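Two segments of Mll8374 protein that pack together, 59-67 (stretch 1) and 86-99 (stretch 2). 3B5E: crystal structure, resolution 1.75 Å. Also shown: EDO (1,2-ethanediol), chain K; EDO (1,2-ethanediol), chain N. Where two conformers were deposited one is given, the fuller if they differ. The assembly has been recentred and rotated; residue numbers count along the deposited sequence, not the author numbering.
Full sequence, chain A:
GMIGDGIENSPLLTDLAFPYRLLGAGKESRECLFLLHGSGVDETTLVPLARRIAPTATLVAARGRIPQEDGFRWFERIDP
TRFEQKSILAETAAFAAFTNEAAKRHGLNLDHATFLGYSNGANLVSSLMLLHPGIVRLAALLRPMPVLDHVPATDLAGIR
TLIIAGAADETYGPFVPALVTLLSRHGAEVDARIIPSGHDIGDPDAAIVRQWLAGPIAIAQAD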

# COMPACT_ATOMS: atom_id res chain seq x y z
N LEU A 59 -6.66 -6.05 10.15
CA LEU A 59 -5.87 -4.96 9.67
C LEU A 59 -4.47 -5.03 10.29
O LEU A 59 -4.33 -5.12 11.52
CB LEU A 59 -6.52 -3.62 10.03
CG LEU A 59 -7.99 -3.45 9.62
CD1 LEU A 59 -8.43 -2.05 10.02
CD2 LEU A 59 -8.25 -3.72 8.11
N VAL A 60 -3.45 -5.01 9.43
CA VAL A 60 -2.05 -4.78 9.83
C VAL A 60 -1.73 -3.34 9.47
O VAL A 60 -1.47 -3.02 8.30
CB VAL A 60 -1.03 -5.75 9.18
CG1 VAL A 60 0.42 -5.45 9.65
CG2 VAL A 60 -1.37 -7.22 9.45
N ALA A 61 -1.77 -2.47 10.47
CA ALA A 61 -1.51 -1.05 10.27
C ALA A 61 -0.03 -0.82 10.60
O ALA A 61 0.33 -0.66 11.76
CB ALA A 61 -2.41 -0.24 11.15
N ALA A 62 0.80 -0.81 9.55
CA ALA A 62 2.25 -0.75 9.67
C ALA A 62 2.77 0.69 9.66
O ALA A 62 2.18 1.59 9.04
CB ALA A 62 2.89 -1.54 8.56
N ARG A 63 3.90 0.89 10.32
CA ARG A 63 4.54 2.21 10.40
C ARG A 63 5.86 2.22 9.65
O ARG A 63 6.67 1.32 9.81
CB ARG A 63 4.79 2.59 11.86
CG ARG A 63 5.37 4.01 12.08
CD ARG A 63 5.77 4.27 13.50
NE ARG A 63 4.59 4.50 14.33
CZ ARG A 63 4.62 4.95 15.58
NH1 ARG A 63 5.76 5.19 16.20
NH2 ARG A 63 3.48 5.15 16.22
N GLY A 64 6.08 3.27 8.85
CA GLY A 64 7.36 3.51 8.19
C GLY A 64 8.52 3.67 9.17
O GLY A 64 8.35 4.05 10.33
N ARG A 65 9.72 3.35 8.71
CA ARG A 65 10.89 3.34 9.60
C ARG A 65 11.70 4.63 9.60
O ARG A 65 12.63 4.77 10.38
CB ARG A 65 11.78 2.17 9.26
CG ARG A 65 11.03 0.88 9.36
CD ARG A 65 11.94 -0.29 9.50
NE ARG A 65 12.96 -0.38 8.46
CZ ARG A 65 13.79 -1.41 8.32
NH1 ARG A 65 13.75 -2.44 9.14
NH2 ARG A 65 14.68 -1.40 7.34
N ILE A 66 11.31 5.58 8.76
CA ILE A 66 12.02 6.85 8.62
C ILE A 66 11.17 7.97 9.19
O ILE A 66 10.05 8.19 8.72
CB ILE A 66 12.32 7.11 7.13
CG1 ILE A 66 13.24 6.02 6.58
CG2 ILE A 66 12.96 8.48 6.92
CD1 ILE A 66 13.33 6.01 5.12
N PRO A 67 11.68 8.69 10.21
CA PRO A 67 10.94 9.83 10.74
C PRO A 67 10.78 10.96 9.71
O PRO A 67 11.65 11.21 8.89
CB PRO A 67 11.80 10.30 11.92
CG PRO A 67 12.62 9.11 12.29
CD PRO A 67 12.93 8.48 10.96
C1 EDO K . 5.87 6.31 19.57
O1 EDO K . 4.48 6.34 19.24
C2 EDO K . 6.46 7.71 19.42
O2 EDO K . 7.14 7.84 18.16
C1 EDO N . 20.88 6.51 -4.61
O1 EDO N . 20.48 5.25 -4.12
C2 EDO N . 20.17 6.76 -5.93
O2 EDO N . 18.97 7.46 -5.64
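Stretch 2 (86-99) KSILAETAAFAAFT

Stretch 2 (86-99) is helical throughout and runs nearly antiparallel to the strand 59-62 of stretch 1, their N-to-C directions making an angle of 151° and their axes approaching to 12.3 Å. The later turns of the helix therefore lie by the strand, with the CA atoms of Val60 and Thr99 9.4 Å apart, and its earlier turns lie by the loop 63-65 and the start of the next strand at Ile66, where the CA atoms of Arg65 and Glu91 are 8.1 Å apart. The contact is small, 316 Å² counting both sides, and it changes character along its length.

At the strand end it is apolar. Val60 and Ala62 point toward the helix while Ala61 between them is out of reach, as strand alternation requires. Val60 CG1 lies 4.2 Å from Phe98 CZ; Ala62 CB lies 4.3 Å from Phe98 CE2 and meets the edge of the Phe95 ring, 4.0 Å from Phe95 CE1. Both phenylalanines have chi1 in t.

At the loop end the contact is polar. Arg65 points toward the helix and forms a two-pronged salt bridge with Glu91, whose CA-to-CB bond points sideways but whose end comes nearer with chi1 and chi2 both m. Arg65 NE donates to Glu91 OE1 at 2.9 Å, with an N-H...acceptor angle of 144°, and Arg65 NH2 donates to Glu91 OE2 at 3.1 Å in a straighter bond of 173°. Arg65 NH1 is satisfied elsewhere in the structure. Ala94 CB covers one face of the guanidinium, 3.4 Å from Arg65 NH2, leaving the edge to the carboxylate. Water 1 ties the same pair together a second time: it accepts from Arg65 N at 3.0 Å and donates to Glu91 OE1 at 2.7 Å, so this oxygen serves both side chain and water. Beyond, Ile66 CD1 rests 4.0 Å from Ser87 OG, a hydroxyl hydrogen-bonded elsewhere.

Within the helix, i to i-4 backbone bonds run unbroken from Ala90 N to Lys86 O (3.0 Å) through Thr99 N to Phe95 O (2.8 Å). Two threonine hydroxyls turn back to the backbone, Thr92 OG1 donating to Ile88 O at 2.6 Å and Thr99 OG1 to Ala96 O at 2.7 Å. Lys86 N donates to O1 of the chain N ethanediol at 2.8 Å. Arg63 points away from the helix; its NH1 and NH2 reach O1 of the chain K ethanediol through weak hydrogen bonds of 3.5 and 3.4 Å.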

# COMPACT_ATOMS: atom_id res chain seq x y z
N LYS A 86 18.53 3.35 -3.34
CA LYS A 86 19.07 2.45 -2.32
C LYS A 86 18.12 2.29 -1.11
O LYS A 86 17.97 1.20 -0.55
CB LYS A 86 20.47 2.94 -1.90
CG LYS A 86 21.21 2.05 -0.96
N SER A 87 17.45 3.38 -0.75
CA SER A 87 16.43 3.38 0.29
C SER A 87 15.18 2.58 -0.08
O SER A 87 14.68 1.79 0.73
CB SER A 87 16.09 4.80 0.67
OG SER A 87 15.22 4.81 1.79
N ILE A 88 14.69 2.75 -1.30
CA ILE A 88 13.53 1.98 -1.76
C ILE A 88 13.88 0.49 -1.70
O ILE A 88 13.12 -0.31 -1.21
CB ILE A 88 13.09 2.34 -3.21
CG1 ILE A 88 12.64 3.82 -3.30
CG2 ILE A 88 11.93 1.41 -3.71
CD1 ILE A 88 12.37 4.36 -4.72
N LEU A 89 15.05 0.15 -2.19
CA LEU A 89 15.45 -1.26 -2.22
C LEU A 89 15.54 -1.87 -0.80
O LEU A 89 15.03 -2.97 -0.57
CB LEU A 89 16.75 -1.42 -2.99
CG LEU A 89 16.67 -1.67 -4.51
CD1 LEU A 89 15.67 -0.77 -5.24
CD2 LEU A 89 18.04 -1.50 -5.11
N ALA A 90 16.15 -1.13 0.14
CA ALA A 90 16.39 -1.62 1.48
C ALA A 90 15.09 -1.78 2.24
O ALA A 90 14.87 -2.80 2.90
CB ALA A 90 17.36 -0.70 2.24
N GLU A 91 14.24 -0.77 2.15
CA GLU A 91 12.98 -0.74 2.90
C GLU A 91 11.97 -1.72 2.34
O GLU A 91 11.23 -2.36 3.08
CB GLU A 91 12.44 0.69 2.98
CG GLU A 91 13.36 1.66 3.73
CD GLU A 91 13.62 1.23 5.17
OE1 GLU A 91 12.66 0.93 5.91
OE2 GLU A 91 14.81 1.18 5.56
N THR A 92 11.97 -1.87 1.02
CA THR A 92 11.09 -2.83 0.37
C THR A 92 11.52 -4.27 0.75
O THR A 92 10.67 -5.12 1.02
CB THR A 92 11.02 -2.58 -1.16
OG1 THR A 92 10.68 -1.21 -1.43
CG2 THR A 92 9.99 -3.47 -1.82
N ALA A 93 12.83 -4.53 0.80
CA ALA A 93 13.37 -5.83 1.24
C ALA A 93 12.99 -6.12 2.68
O ALA A 93 12.56 -7.23 3.03
CB ALA A 93 14.89 -5.88 1.07
N ALA A 94 13.17 -5.12 3.54
CA ALA A 94 12.79 -5.23 4.94
C ALA A 94 11.30 -5.50 5.07
O ALA A 94 10.89 -6.39 5.84
CB ALA A 94 13.20 -3.99 5.71
N PHE A 95 10.48 -4.78 4.31
CA PHE A 95 9.02 -4.96 4.41
C PHE A 95 8.52 -6.34 3.93
O PHE A 95 7.59 -6.91 4.53
CB PHE A 95 8.29 -3.84 3.71
CG PHE A 95 6.83 -3.77 4.06
CD1 PHE A 95 6.42 -3.16 5.24
CD2 PHE A 95 5.89 -4.36 3.23
CE1 PHE A 95 5.07 -3.11 5.57
CE2 PHE A 95 4.54 -4.31 3.55
CZ PHE A 95 4.13 -3.70 4.74
N ALA A 96 9.15 -6.84 2.87
CA ALA A 96 8.89 -8.17 2.33
C ALA A 96 9.08 -9.22 3.43
O ALA A 96 8.17 -10.03 3.70
CB ALA A 96 9.80 -8.44 1.12
N ALA A 97 10.24 -9.15 4.09
CA ALA A 97 10.56 -10.05 5.22
C ALA A 97 9.53 -9.89 6.34
O ALA A 97 9.02 -10.88 6.86
CB ALA A 97 11.96 -9.77 5.74
N PHE A 98 9.19 -8.64 6.67
CA PHE A 98 8.19 -8.32 7.68
C PHE A 98 6.81 -8.93 7.38
O PHE A 98 6.14 -9.46 8.30
CB PHE A 98 8.07 -6.79 7.83
CG PHE A 98 6.86 -6.34 8.62
CD1 PHE A 98 6.85 -6.47 10.00
CD2 PHE A 98 5.74 -5.83 7.98
CE1 PHE A 98 5.75 -6.10 10.74
CE2 PHE A 98 4.62 -5.45 8.70
CZ PHE A 98 4.62 -5.57 10.10
N THR A 99 6.38 -8.89 6.11
CA THR A 99 5.06 -9.44 5.75
C THR A 99 5.01 -10.90 6.12
O THR A 99 4.04 -11.35 6.70
CB THR A 99 4.66 -9.28 4.23
OG1 THR A 99 5.48 -10.09 3.38
CG2 THR A 99 4.73 -7.85 3.81
O HOH W 1 10.32 2.22 6.02